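Local atomic coordinates of PlaB phospholipase (Legionella pneumophila, PDB entry 6ZTI), a protein that acts as a phospholipase of the alpha/beta-hydrolase class, probably a virulence factor, whose activity is controlled by tetramerization mediated by NAD(H). Residues B[110-115]-B[179-185]; B[258-262]-B[313-318]; B[395-400]-B[445-449]. All coordinates share one frame. Residues are numbered along the deposited sequence.

Interaction 1 of 3, residues B[110-115]-B[179-185]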
ATOM      1  N   MET B 110     -10.289 -26.380  22.302  1.00  9.02           N
ATOM      2  CA  MET B 110     -11.301 -27.420  22.159  1.00 12.12           C
ATOM      3  C   MET B 110     -11.431 -27.857  20.701  1.00 10.30           C
ATOM      4  O   MET B 110     -11.534 -29.049  20.407  1.00 10.26           O
ATOM      5  CB  MET B 110     -12.656 -26.921  22.677  1.00  9.37           C
ATOM      6  CG  MET B 110     -12.717 -26.713  24.178  1.00 15.85           C
ATOM      7  SD  MET B 110     -14.190 -25.837  24.750  1.00 14.14           S
ATOM      8  CE  MET B 110     -15.443 -27.025  24.246  1.00 21.09           C
ATOM      9  N   ASP B 111     -11.395 -26.900  19.773  1.00 10.12           N
ATOM     10  CA  ASP B 111     -11.598 -27.233  18.367  1.00  9.90           C
ATOM     11  C   ASP B 111     -10.393 -27.984  17.816  1.00 11.94           C
ATOM     12  O   ASP B 111     -10.547 -28.928  17.036  1.00 11.07           O
ATOM     13  CB  ASP B 111     -11.873 -25.949  17.573  1.00  9.67           C
ATOM     14  CG  ASP B 111     -12.541 -26.204  16.228  1.00 17.69           C
ATOM     15  OD1 ASP B 111     -13.697 -26.664  16.205  1.00 10.85           O
ATOM     16  OD2 ASP B 111     -11.915 -25.909  15.187  1.00 13.59           O
ATOM     17  N   LEU B 112      -9.186 -27.603  18.233  1.00 10.24           N
ATOM     18  CA  LEU B 112      -7.988 -28.242  17.691  1.00 16.96           C
ATOM     19  C   LEU B 112      -7.853 -29.683  18.174  1.00 11.44           C
ATOM     20  O   LEU B 112      -7.394 -30.550  17.425  1.00 12.23           O
ATOM     21  CB  LEU B 112      -6.742 -27.442  18.076  1.00 15.73           C
ATOM     22  CG  LEU B 112      -6.447 -26.166  17.281  1.00 17.24           C
ATOM     23  CD1 LEU B 112      -5.344 -25.398  17.961  1.00 21.68           C
ATOM     24  CD2 LEU B 112      -6.060 -26.467  15.824  1.00 17.34           C
ATOM     25  N   TYR B 113      -8.247 -29.961  19.420  1.00 11.87           N
ATOM     26  CA  TYR B 113      -7.949 -31.241  20.058  1.00 14.34           C
ATOM     27  C   TYR B 113      -9.162 -32.125  20.313  1.00 13.87           C
ATOM     28  O   TYR B 113      -8.978 -33.325  20.516  1.00 15.09           O
ATOM     29  CB  TYR B 113      -7.219 -31.011  21.394  1.00 13.29           C
ATOM     30  CG  TYR B 113      -5.842 -30.425  21.207  1.00 19.56           C
ATOM     31  CD1 TYR B 113      -4.753 -31.244  20.934  1.00 15.06           C
ATOM     32  CD2 TYR B 113      -5.633 -29.053  21.277  1.00 14.94           C
ATOM     33  CE1 TYR B 113      -3.485 -30.709  20.743  1.00 16.60           C
ATOM     34  CE2 TYR B 113      -4.377 -28.512  21.087  1.00 19.43           C
ATOM     35  CZ  TYR B 113      -3.304 -29.347  20.821  1.00 16.28           C
ATOM     36  OH  TYR B 113      -2.052 -28.804  20.620  1.00 17.23           O
ATOM     37  N   PHE B 114     -10.395 -31.592  20.281  1.00 15.30           N
ATOM     38  CA  PHE B 114     -11.523 -32.414  20.714  1.00 18.30           C
ATOM     39  C   PHE B 114     -12.797 -32.212  19.904  1.00 17.95           C
ATOM     40  O   PHE B 114     -13.861 -32.683  20.326  1.00 20.80           O
ATOM     41  CB  PHE B 114     -11.807 -32.152  22.192  1.00 19.07           C
ATOM     42  CG  PHE B 114     -10.719 -32.647  23.100  1.00 18.97           C
ATOM     43  CD1 PHE B 114     -10.623 -33.984  23.397  1.00 15.98           C
ATOM     44  CD2 PHE B 114      -9.779 -31.782  23.628  1.00 12.08           C
ATOM     45  CE1 PHE B 114      -9.614 -34.455  24.214  1.00 25.63           C
ATOM     46  CE2 PHE B 114      -8.776 -32.245  24.434  1.00 19.45           C
ATOM     47  CZ  PHE B 114      -8.694 -33.587  24.731  1.00 20.09           C
ATOM     48  N   LYS B 115     -12.706 -31.593  18.724  1.00 17.33           N
ATOM     49  CA  LYS B 115     -13.900 -31.153  18.014  1.00 16.26           C
ATOM     50  C   LYS B 115     -14.918 -32.276  17.881  1.00 26.22           C
ATOM     51  O   LYS B 115     -16.062 -32.163  18.333  1.00 33.85           O
ATOM     52  CB  LYS B 115     -13.529 -30.622  16.632  1.00 24.21           C
ATOM     53  CG  LYS B 115     -14.754 -30.235  15.804  1.00 33.61           C
ATOM     54  CD  LYS B 115     -14.382 -29.485  14.526  1.00 32.26           C
ATOM     55  CE  LYS B 115     -15.560 -29.417  13.542  1.00 22.21           C
ATOM     56  NZ  LYS B 115     -16.767 -28.804  14.137  1.00 20.66           N
ATOM     57  N   SER B 179     -17.334 -23.473  12.781  1.00 14.66           N
ATOM     58  CA  SER B 179     -17.117 -24.786  13.379  1.00 15.91           C
ATOM     59  C   SER B 179     -18.029 -24.993  14.581  1.00 16.09           C
ATOM     60  O   SER B 179     -18.635 -26.060  14.737  1.00 15.66           O
ATOM     61  CB  SER B 179     -15.652 -24.941  13.793  1.00 13.35           C
ATOM     62  OG  SER B 179     -15.365 -26.277  14.179  1.00 15.04           O
ATOM     63  N   TRP B 180     -18.159 -23.973  15.436  1.00 13.59           N
ATOM     64  CA  TRP B 180     -18.871 -24.157  16.694  1.00 10.50           C
ATOM     65  C   TRP B 180     -20.366 -24.307  16.493  1.00 13.68           C
ATOM     66  O   TRP B 180     -21.058 -24.712  17.435  1.00 12.12           O
ATOM     67  CB  TRP B 180     -18.556 -23.008  17.657  1.00 10.30           C
ATOM     68  CG  TRP B 180     -17.455 -23.385  18.601  1.00  9.50           C
ATOM     69  CD1 TRP B 180     -16.129 -23.503  18.303  1.00 10.45           C
ATOM     70  CD2 TRP B 180     -17.585 -23.728  19.991  1.00 11.24           C
ATOM     71  NE1 TRP B 180     -15.428 -23.885  19.416  1.00 12.12           N
ATOM     72  CE2 TRP B 180     -16.298 -24.042  20.464  1.00 11.25           C
ATOM     73  CE3 TRP B 180     -18.665 -23.805  20.876  1.00 12.26           C
ATOM     74  CZ2 TRP B 180     -16.057 -24.415  21.784  1.00 12.95           C
ATOM     75  CZ3 TRP B 180     -18.423 -24.175  22.198  1.00 10.93           C
ATOM     76  CH2 TRP B 180     -17.135 -24.476  22.636  1.00 11.49           C
ATOM     77  N   LEU B 181     -20.877 -24.022  15.290  1.00 16.05           N
ATOM     78  CA  LEU B 181     -22.274 -24.323  14.997  1.00 17.33           C
ATOM     79  C   LEU B 181     -22.602 -25.793  15.233  1.00 20.03           C
ATOM     80  O   LEU B 181     -23.737 -26.122  15.597  1.00 25.54           O
ATOM     81  CB  LEU B 181     -22.605 -23.932  13.554  1.00 12.26           C
ATOM     82  CG  LEU B 181     -22.637 -22.420  13.345  1.00 16.81           C
ATOM     83  CD1 LEU B 181     -22.516 -22.070  11.894  1.00 15.30           C
ATOM     84  CD2 LEU B 181     -23.925 -21.821  13.920  1.00 18.05           C
ATOM     85  N   ASP B 182     -21.635 -26.688  15.047  1.00 18.44           N
ATOM     86  CA  ASP B 182     -21.868 -28.124  15.162  1.00 24.73           C
ATOM     87  C   ASP B 182     -21.668 -28.668  16.575  1.00 22.24           C
ATOM     88  O   ASP B 182     -21.880 -29.864  16.798  1.00 25.92           O
ATOM     89  CB  ASP B 182     -20.939 -28.879  14.201  1.00 31.86           C
ATOM     90  CG  ASP B 182     -21.096 -28.423  12.769  1.00 45.35           C
ATOM     91  OD1 ASP B 182     -22.252 -28.312  12.307  1.00 57.50           O
ATOM     92  OD2 ASP B 182     -20.065 -28.163  12.111  1.00 65.56           O
ATOM     93  N   TYR B 183     -21.262 -27.839  17.529  1.00 17.71           N
ATOM     94  CA  TYR B 183     -20.987 -28.322  18.876  1.00 15.68           C
ATOM     95  C   TYR B 183     -22.280 -28.552  19.657  1.00 15.89           C
ATOM     96  O   TYR B 183     -23.265 -27.818  19.504  1.00 17.15           O
ATOM     97  CB  TYR B 183     -20.136 -27.313  19.641  1.00 16.24           C
ATOM     98  CG  TYR B 183     -18.647 -27.316  19.339  1.00 12.81           C
ATOM     99  CD1 TYR B 183     -18.167 -27.235  18.039  1.00 13.83           C
ATOM    100  CD2 TYR B 183     -17.718 -27.370  20.380  1.00  9.77           C
ATOM    101  CE1 TYR B 183     -16.794 -27.212  17.782  1.00 11.60           C
ATOM    102  CE2 TYR B 183     -16.361 -27.342  20.134  1.00 15.37           C
ATOM    103  CZ  TYR B 183     -15.910 -27.266  18.841  1.00 14.41           C
ATOM    104  OH  TYR B 183     -14.567 -27.248  18.633  1.00 16.52           O
ATOM    105  N   ASP B 184     -22.264 -29.574  20.520  1.00 11.76           N
ATOM    106  CA  ASP B 184     -23.279 -29.751  21.568  1.00 13.82           C
ATOM    107  C   ASP B 184     -22.517 -30.056  22.850  1.00 10.46           C
ATOM    108  O   ASP B 184     -22.327 -31.217  23.221  1.00 15.14           O
ATOM    109  CB  ASP B 184     -24.291 -30.832  21.251  1.00 12.74           C
ATOM    110  CG  ASP B 184     -25.571 -30.690  22.087  1.00  9.98           C
ATOM    111  OD1 ASP B 184     -25.524 -30.049  23.159  1.00 15.44           O
ATOM    112  OD2 ASP B 184     -26.632 -31.209  21.684  1.00 20.09           O
ATOM    113  N   CYS B 185     -22.072 -28.993  23.519  1.00 10.93           N
ATOM    114  CA  CYS B 185     -21.324 -29.155  24.760  1.00 13.28           C
ATOM    115  C   CYS B 185     -22.168 -29.863  25.810  1.00 11.46           C
ATOM    116  O   CYS B 185     -21.738 -30.856  26.407  1.00 10.50           O
ATOM    117  CB  CYS B 185     -20.865 -27.788  25.274  1.00 18.59           C
ATOM    118  SG  CYS B 185     -19.713 -26.897  24.200  1.00 16.04           S
TER

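Interaction 2 of 3, residues B[258-262]-B[313-318]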
ATOM      1  N   PHE B 258     -26.332 -17.575  29.152  1.00  8.33           N
ATOM      2  CA  PHE B 258     -25.923 -16.227  28.780  1.00  6.02           C
ATOM      3  C   PHE B 258     -26.529 -15.251  29.766  1.00  8.15           C
ATOM      4  O   PHE B 258     -27.753 -15.183  29.903  1.00  9.96           O
ATOM      5  CB  PHE B 258     -26.360 -15.888  27.348  1.00  9.37           C
ATOM      6  CG  PHE B 258     -26.053 -14.475  26.938  1.00  6.88           C
ATOM      7  CD1 PHE B 258     -24.749 -14.068  26.757  1.00  5.74           C
ATOM      8  CD2 PHE B 258     -27.072 -13.551  26.741  1.00  9.27           C
ATOM      9  CE1 PHE B 258     -24.456 -12.778  26.395  1.00  7.53           C
ATOM     10  CE2 PHE B 258     -26.787 -12.271  26.374  1.00  8.54           C
ATOM     11  CZ  PHE B 258     -25.470 -11.880  26.200  1.00  9.28           C
ATOM     12  N   GLY B 259     -25.679 -14.482  30.425  1.00 10.80           N
ATOM     13  CA  GLY B 259     -26.136 -13.497  31.381  1.00 11.39           C
ATOM     14  C   GLY B 259     -25.408 -12.189  31.195  1.00 13.29           C
ATOM     15  O   GLY B 259     -24.190 -12.163  31.016  1.00 11.40           O
ATOM     16  N   VAL B 260     -26.165 -11.101  31.227  1.00  6.14           N
ATOM     17  CA  VAL B 260     -25.624  -9.750  31.295  1.00 10.51           C
ATOM     18  C   VAL B 260     -25.774  -9.296  32.745  1.00 12.44           C
ATOM     19  O   VAL B 260     -26.887  -9.060  33.224  1.00 15.03           O
ATOM     20  CB  VAL B 260     -26.333  -8.800  30.321  1.00  7.18           C
ATOM     21  CG1 VAL B 260     -25.755  -7.406  30.404  1.00 12.38           C
ATOM     22  CG2 VAL B 260     -26.246  -9.321  28.869  1.00 12.26           C
ATOM     23  N   LEU B 261     -24.690  -9.214  33.434  1.00 10.38           N
ATOM     24  CA  LEU B 261     -24.661  -8.885  34.854  1.00  9.45           C
ATOM     25  C   LEU B 261     -24.658  -7.374  35.071  1.00 10.25           C
ATOM     26  O   LEU B 261     -24.141  -6.624  34.238  1.00 11.63           O
ATOM     27  CB  LEU B 261     -23.421  -9.482  35.505  1.00 10.86           C
ATOM     28  CG  LEU B 261     -23.231 -10.991  35.353  1.00 13.87           C
ATOM     29  CD1 LEU B 261     -21.994 -11.469  36.153  1.00 12.85           C
ATOM     30  CD2 LEU B 261     -24.481 -11.728  35.803  1.00 18.74           C
ATOM     31  N   PRO B 262     -25.201  -6.899  36.195  1.00 12.10           N
ATOM     32  CA  PRO B 262     -25.332  -5.451  36.406  1.00 14.50           C
ATOM     33  C   PRO B 262     -24.065  -4.778  36.912  1.00 11.84           C
ATOM     34  O   PRO B 262     -23.373  -5.284  37.801  1.00 15.16           O
ATOM     35  CB  PRO B 262     -26.439  -5.357  37.467  1.00 16.03           C
ATOM     36  CG  PRO B 262     -26.238  -6.589  38.285  1.00 16.29           C
ATOM     37  CD  PRO B 262     -25.860  -7.665  37.268  1.00 12.69           C
ATOM     38  N   ILE B 313     -31.856 -12.440  34.787  1.00 15.19           N
ATOM     39  CA  ILE B 313     -30.911 -11.404  35.208  1.00 18.36           C
ATOM     40  C   ILE B 313     -30.600 -10.468  34.044  1.00 14.98           C
ATOM     41  O   ILE B 313     -30.484  -9.252  34.217  1.00  9.80           O
ATOM     42  CB  ILE B 313     -29.623 -12.040  35.769  1.00 18.18           C
ATOM     43  CG1 ILE B 313     -29.912 -12.927  36.990  1.00 21.38           C
ATOM     44  CG2 ILE B 313     -28.594 -10.974  36.131  1.00 26.28           C
ATOM     45  CD1 ILE B 313     -30.649 -12.238  38.118  1.00 32.19           C
ATOM     46  N   THR B 314     -30.409 -11.021  32.850  1.00 12.40           N
ATOM     47  CA  THR B 314     -30.182 -10.185  31.675  1.00 16.58           C
ATOM     48  C   THR B 314     -31.333  -9.202  31.473  1.00 12.52           C
ATOM     49  O   THR B 314     -31.116  -8.005  31.252  1.00  9.16           O
ATOM     50  CB  THR B 314     -30.002 -11.077  30.448  1.00  7.93           C
ATOM     51  OG1 THR B 314     -28.802 -11.847  30.602  1.00 10.20           O
ATOM     52  CG2 THR B 314     -29.898 -10.262  29.176  1.00  8.91           C
ATOM     53  N   LYS B 315     -32.570  -9.695  31.529  1.00 13.32           N
ATOM     54  CA  LYS B 315     -33.725  -8.824  31.328  1.00 14.06           C
ATOM     55  C   LYS B 315     -33.772  -7.724  32.375  1.00 12.83           C
ATOM     56  O   LYS B 315     -34.093  -6.572  32.066  1.00 11.32           O
ATOM     57  CB  LYS B 315     -35.010  -9.651  31.366  1.00 20.05           C
ATOM     58  CG  LYS B 315     -35.284 -10.371  30.058  1.00 24.58           C
ATOM     59  CD  LYS B 315     -36.158 -11.595  30.251  1.00 22.31           C
ATOM     60  CE  LYS B 315     -36.686 -12.106  28.918  1.00 24.11           C
ATOM     61  NZ  LYS B 315     -35.597 -12.238  27.911  1.00 31.06           N
ATOM     62  N   GLU B 316     -33.460  -8.066  33.622  1.00 13.64           N
ATOM     63  CA  GLU B 316     -33.500  -7.093  34.707  1.00 11.77           C
ATOM     64  C   GLU B 316     -32.383  -6.065  34.569  1.00 13.34           C
ATOM     65  O   GLU B 316     -32.607  -4.862  34.749  1.00 14.82           O
ATOM     66  CB  GLU B 316     -33.403  -7.822  36.051  1.00 12.84           C
ATOM     67  CG  GLU B 316     -33.330  -6.924  37.267  1.00 29.21           C
ATOM     68  CD  GLU B 316     -32.975  -7.693  38.535  1.00 34.74           C
ATOM     69  OE1 GLU B 316     -32.123  -8.608  38.470  1.00 33.08           O
ATOM     70  OE2 GLU B 316     -33.546  -7.379  39.600  1.00 46.65           O
ATOM     71  N   THR B 317     -31.167  -6.523  34.272  1.00  9.57           N
ATOM     72  CA  THR B 317     -30.045  -5.612  34.102  1.00 10.56           C
ATOM     73  C   THR B 317     -30.335  -4.584  33.022  1.00 11.32           C
ATOM     74  O   THR B 317     -30.091  -3.388  33.203  1.00 14.00           O
ATOM     75  CB  THR B 317     -28.786  -6.397  33.740  1.00 14.25           C
ATOM     76  OG1 THR B 317     -28.433  -7.262  34.827  1.00 11.48           O
ATOM     77  CG2 THR B 317     -27.623  -5.443  33.431  1.00 15.71           C
ATOM     78  N   GLN B 318     -30.839  -5.038  31.878  1.00 12.60           N
ATOM     79  CA  GLN B 318     -30.931  -4.137  30.743  1.00 10.75           C
ATOM     80  C   GLN B 318     -32.068  -3.140  30.909  1.00 11.43           C
ATOM     81  O   GLN B 318     -31.964  -2.008  30.427  1.00 14.61           O
ATOM     82  CB  GLN B 318     -31.044  -4.957  29.459  1.00  7.81           C
ATOM     83  CG  GLN B 318     -29.750  -5.719  29.173  1.00  9.14           C
ATOM     84  CD  GLN B 318     -29.688  -6.377  27.799  1.00  7.53           C
ATOM     85  OE1 GLN B 318     -30.591  -7.114  27.391  1.00  7.93           O
ATOM     86  NE2 GLN B 318     -28.592  -6.135  27.091  1.00  5.21           N
TER
HETATM   87  O   HOH W   1     -29.968 -13.492  28.179  1.00 24.84           O

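Interaction 3 of 3, residues B[395-400]-B[445-449]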
ATOM      1  N   LEU B 395     -26.424  -2.626  15.205  1.00  5.84           N
ATOM      2  CA  LEU B 395     -27.740  -2.025  15.109  1.00  5.82           C
ATOM      3  C   LEU B 395     -28.419  -2.007  16.466  1.00 10.07           C
ATOM      4  O   LEU B 395     -28.199  -2.884  17.309  1.00  5.80           O
ATOM      5  CB  LEU B 395     -28.652  -2.796  14.133  1.00  7.19           C
ATOM      6  CG  LEU B 395     -28.074  -3.105  12.758  1.00  9.40           C
ATOM      7  CD1 LEU B 395     -29.079  -3.983  12.003  1.00  8.53           C
ATOM      8  CD2 LEU B 395     -27.750  -1.852  11.986  1.00 11.83           C
ATOM      9  N   ASP B 396     -29.285  -1.013  16.640  1.00  7.79           N
ATOM     10  CA  ASP B 396     -30.126  -0.910  17.825  1.00  9.32           C
ATOM     11  C   ASP B 396     -31.357  -1.772  17.589  1.00  6.58           C
ATOM     12  O   ASP B 396     -32.224  -1.433  16.780  1.00  9.83           O
ATOM     13  CB  ASP B 396     -30.495   0.546  18.093  1.00  8.89           C
ATOM     14  CG  ASP B 396     -31.229   0.742  19.404  1.00 14.20           C
ATOM     15  OD1 ASP B 396     -32.089  -0.097  19.746  1.00 12.47           O
ATOM     16  OD2 ASP B 396     -30.950   1.747  20.099  1.00 16.97           O
ATOM     17  N   TYR B 397     -31.436  -2.894  18.293  1.00  9.32           N
ATOM     18  CA  TYR B 397     -32.533  -3.815  18.047  1.00 10.03           C
ATOM     19  C   TYR B 397     -33.865  -3.230  18.492  1.00  9.16           C
ATOM     20  O   TYR B 397     -34.893  -3.443  17.845  1.00  9.73           O
ATOM     21  CB  TYR B 397     -32.288  -5.135  18.762  1.00  6.33           C
ATOM     22  CG  TYR B 397     -33.462  -6.071  18.603  1.00  8.01           C
ATOM     23  CD1 TYR B 397     -34.524  -6.036  19.494  1.00 13.74           C
ATOM     24  CD2 TYR B 397     -33.528  -6.962  17.535  1.00 10.76           C
ATOM     25  CE1 TYR B 397     -35.607  -6.878  19.345  1.00 16.87           C
ATOM     26  CE2 TYR B 397     -34.608  -7.808  17.376  1.00 12.10           C
ATOM     27  CZ  TYR B 397     -35.649  -7.754  18.284  1.00 16.89           C
ATOM     28  OH  TYR B 397     -36.735  -8.592  18.155  1.00 22.64           O
ATOM     29  N   ASP B 398     -33.885  -2.533  19.617  1.00  7.85           N
ATOM     30  CA  ASP B 398     -35.162  -2.042  20.118  1.00 12.08           C
ATOM     31  C   ASP B 398     -35.720  -0.944  19.225  1.00  7.66           C
ATOM     32  O   ASP B 398     -36.937  -0.828  19.086  1.00  6.81           O
ATOM     33  CB  ASP B 398     -35.000  -1.558  21.559  1.00 11.42           C
ATOM     34  CG  ASP B 398     -34.696  -2.698  22.515  1.00 20.72           C
ATOM     35  OD1 ASP B 398     -35.380  -3.744  22.443  1.00 24.94           O
ATOM     36  OD2 ASP B 398     -33.761  -2.559  23.322  1.00 19.23           O
ATOM     37  N   ILE B 399     -34.857  -0.149  18.599  1.00  7.18           N
ATOM     38  CA  ILE B 399     -35.341   0.866  17.674  1.00 10.28           C
ATOM     39  C   ILE B 399     -35.822   0.215  16.386  1.00  9.54           C
ATOM     40  O   ILE B 399     -36.837   0.622  15.807  1.00 11.54           O
ATOM     41  CB  ILE B 399     -34.234   1.908  17.419  1.00  7.20           C
ATOM     42  CG1 ILE B 399     -34.040   2.774  18.668  1.00 12.22           C
ATOM     43  CG2 ILE B 399     -34.559   2.744  16.178  1.00 14.06           C
ATOM     44  CD1 ILE B 399     -32.916   3.794  18.591  1.00 13.07           C
ATOM     45  N   MET B 400     -35.099  -0.802  15.913  1.00  7.26           N
ATOM     46  CA  MET B 400     -35.515  -1.533  14.719  1.00 10.21           C
ATOM     47  C   MET B 400     -36.865  -2.196  14.923  1.00 14.27           C
ATOM     48  O   MET B 400     -37.781  -2.034  14.112  1.00 13.48           O
ATOM     49  CB  MET B 400     -34.480  -2.600  14.373  1.00  6.89           C
ATOM     50  CG  MET B 400     -33.129  -2.057  14.076  1.00 17.33           C
ATOM     51  SD  MET B 400     -32.525  -2.646  12.514  1.00 31.48           S
ATOM     52  CE  MET B 400     -33.756  -1.923  11.437  1.00 28.04           C
ATOM     53  N   LYS B 445     -37.053 -14.920  12.587  1.00 28.64           N
ATOM     54  CA  LYS B 445     -36.375 -13.666  12.290  1.00 20.21           C
ATOM     55  C   LYS B 445     -34.861 -13.826  12.388  1.00 22.08           C
ATOM     56  O   LYS B 445     -34.348 -14.690  13.103  1.00 28.22           O
ATOM     57  CB  LYS B 445     -36.855 -12.569  13.234  1.00 26.71           C
ATOM     58  CG  LYS B 445     -36.719 -12.883  14.702  1.00 25.32           C
ATOM     59  CD  LYS B 445     -37.650 -11.993  15.523  1.00 33.61           C
ATOM     60  CE  LYS B 445     -36.881 -11.045  16.417  1.00 28.92           C
ATOM     61  NZ  LYS B 445     -36.173 -11.762  17.524  1.00 30.83           N
ATOM     62  N   ILE B 446     -34.141 -12.971  11.654  1.00 14.51           N
ATOM     63  CA  ILE B 446     -32.689 -13.065  11.597  1.00 17.97           C
ATOM     64  C   ILE B 446     -31.975 -12.216  12.645  1.00 19.25           C
ATOM     65  O   ILE B 446     -30.766 -12.407  12.858  1.00 18.03           O
ATOM     66  CB  ILE B 446     -32.198 -12.672  10.193  1.00 21.82           C
ATOM     67  CG1 ILE B 446     -32.406 -11.178   9.939  1.00 30.72           C
ATOM     68  CG2 ILE B 446     -32.941 -13.480   9.137  1.00 39.93           C
ATOM     69  CD1 ILE B 446     -31.919 -10.732   8.587  1.00 37.30           C
ATOM     70  N   LEU B 447     -32.672 -11.280  13.290  1.00 10.93           N
ATOM     71  CA  LEU B 447     -32.102 -10.428  14.324  1.00 12.13           C
ATOM     72  C   LEU B 447     -32.700 -10.777  15.675  1.00 17.02           C
ATOM     73  O   LEU B 447     -33.914 -10.967  15.797  1.00 17.54           O
ATOM     74  CB  LEU B 447     -32.373  -8.945  14.080  1.00 13.78           C
ATOM     75  CG  LEU B 447     -31.791  -8.279  12.857  1.00 15.47           C
ATOM     76  CD1 LEU B 447     -32.203  -6.827  12.896  1.00 15.35           C
ATOM     77  CD2 LEU B 447     -30.290  -8.431  12.817  1.00 10.20           C
ATOM     78  N   HIS B 448     -31.840 -10.824  16.687  1.00 10.66           N
ATOM     79  CA  HIS B 448     -32.241 -11.009  18.064  1.00  9.86           C
ATOM     80  C   HIS B 448     -31.446 -10.036  18.917  1.00  8.91           C
ATOM     81  O   HIS B 448     -30.272  -9.764  18.620  1.00  7.23           O
ATOM     82  CB  HIS B 448     -31.985 -12.432  18.551  1.00 11.37           C
ATOM     83  CG  HIS B 448     -32.660 -13.475  17.728  1.00 14.50           C
ATOM     84  ND1 HIS B 448     -33.951 -13.889  17.971  1.00 16.88           N
ATOM     85  CD2 HIS B 448     -32.229 -14.183  16.658  1.00 18.58           C
ATOM     86  CE1 HIS B 448     -34.289 -14.810  17.087  1.00 21.50           C
ATOM     87  NE2 HIS B 448     -33.259 -15.011  16.283  1.00 23.68           N
ATOM     88  N   PRO B 449     -32.045  -9.500  19.971  1.00  7.45           N
ATOM     89  CA  PRO B 449     -31.284  -8.634  20.866  1.00  7.31           C
ATOM     90  C   PRO B 449     -30.160  -9.407  21.526  1.00 10.02           C
ATOM     91  O   PRO B 449     -30.299 -10.588  21.835  1.00  7.87           O
ATOM     92  CB  PRO B 449     -32.327  -8.159  21.877  1.00 10.98           C
ATOM     93  CG  PRO B 449     -33.401  -9.239  21.850  1.00  9.75           C
ATOM     94  CD  PRO B 449     -33.432  -9.706  20.434  1.00 13.94           C
TER

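Interaction 1 of 3, residues B[110-115]-B[179-185]
The end of helix 102-114 meets the end of helix 171-180 and the type I beta turn W180-Y183 there. The backbones stay apart, with the CA atoms of D111 and S179 7.8 Å from each other and those of K115 and Y183 7.7 Å, so side chains must bridge the gap. D111 takes two of the three hydrogen bonds: its OD1 accepts from S179 OG at 2.7 Å and from Y183 OH at 2.6 Å. S179 OG in turn accepts from K115 NZ at 2.9 Å, and K115 NZ also makes a long salt bridge to D182 OD2, 3.9 Å away. Beside this polar chain M110 packs inward. Its CE lies 3.5 Å from W180 CH2, while SD sits at the edge of the W180 six-membered ring, 5.0 Å from the centroid, a Met-aromatic contact. Helix 102-114 follows strand 93-99, consistent with the helix after the nucleophile elbow in alpha/beta hydrolases, and the contact joins it to the connection leading into strand 191-197.

Interaction 2 of 3, residues B[258-262]-B[313-318]
Two threonines, one helical turn apart, carry the hydrogen bonding between helix 300-320 and strand 257-261. V260 N donates to T314 OG1 at 2.8 Å with an N-H...O angle of 157°, and on the same edge V260 O lies 2.9 Å from T317 OG1. The T317 hydroxyl is equally near I313 O, also 2.9 Å from OG1, so its single proton has two carbonyls to choose from. A water adds a link: it lies 3.3 Å from F258 O, to which it donates, and 3.2 Å from T314 OG1, a hydroxyl that also bonds L310 O within its own helix.

The apolar contacts are looser. V260 CG2 and T314 CG2 are 3.8 Å apart, L261 CD2 reaches I313 CG2 at 4.2 Å, and P262 CD comes within 4.4 Å of I313 CG2. W290 of helix 286-296 touches both L261 and I313. The segment axes approach to 6.7 Å and run at 29°, nearly along each other.

Strand 257-261 is the outermost strand of the parallel sheet within this chain. G259 and L261 make backbone hydrogen bonds with strand 191-197, whereas the NH and CO of V260 face the other way. T314 OG1, and possibly T317 OG1, thus meet polar backbone groups that a further strand would otherwise pair with, inside a buried interface.

Interaction 3 of 3, residues B[395-400]-B[445-449]
Y397 is the centre of this contact. It begins helix 397-404, directly after strand 390-396, and its chi1 of 176° (t) carries the ring out to the loop 445-449. With chi2 at -88° the ring presents one face to P449: CD of the proline stands 3.6 Å from the Y397 ring centroid and only 9° off the ring normal, a clear CH-pi contact. The phenol end reaches K445, whose CE lies 3.0 Å from Y397 OH, near the ring plane. K445 curls over its own loop, with chi1 p and chi3 off its wells at -115°, bringing NZ to L447 O for a weak hydrogen bond of 3.0 Å.

The joint between strand and helix is itself capped: D396 is the N-cap residue, its t rotamer bringing OD1 to I399 N at 3.0 Å. Strand 390-396 pairs with strand 340-349 in the large mixed sheet, while the loop 445-449 leads into strand 452-463, the other neighbour of 340-349, so the contact reaches across that intervening strand. S341 follows this pattern, bonding through its backbone to L395 and through OG to H448 O.

L447, an m,t rotamer, packs beside the tyrosine, close to the ring plane. Its CB is 4.1 Å from Y397 CE2, and its CD1 approaches L395 CD1 at 4.3 Å and M400 SD at 4.2 Å. M400, with chi2 at -127° between wells, also packs against L373, a residue of an NAD(+) binding site, and the L395 side chain lies about 7 Å from a bound thio-NAD.

How the interactions relate
Interactions 1 and 2 both belong to the part of the fold built on the parallel sheet, but they share no element: interaction 1 joins a helix end to another helix end and its turn, interaction 2 a helix and an edge strand. Interaction 3 lies at strand ends of the mixed sheet, where a strand-helix joint meets a loop, across the chain's centre from interaction 1. Interaction 2 is buried, the other two partly so. Their chemistry follows: side-chain hydrogen bonds and a long ion pair in interaction 1, hydroxyls meeting backbone in interaction 2, and packing with CH-pi and no cross-segment hydrogen bond in interaction 3. Only interaction 3 lies beside the dinucleotide sites.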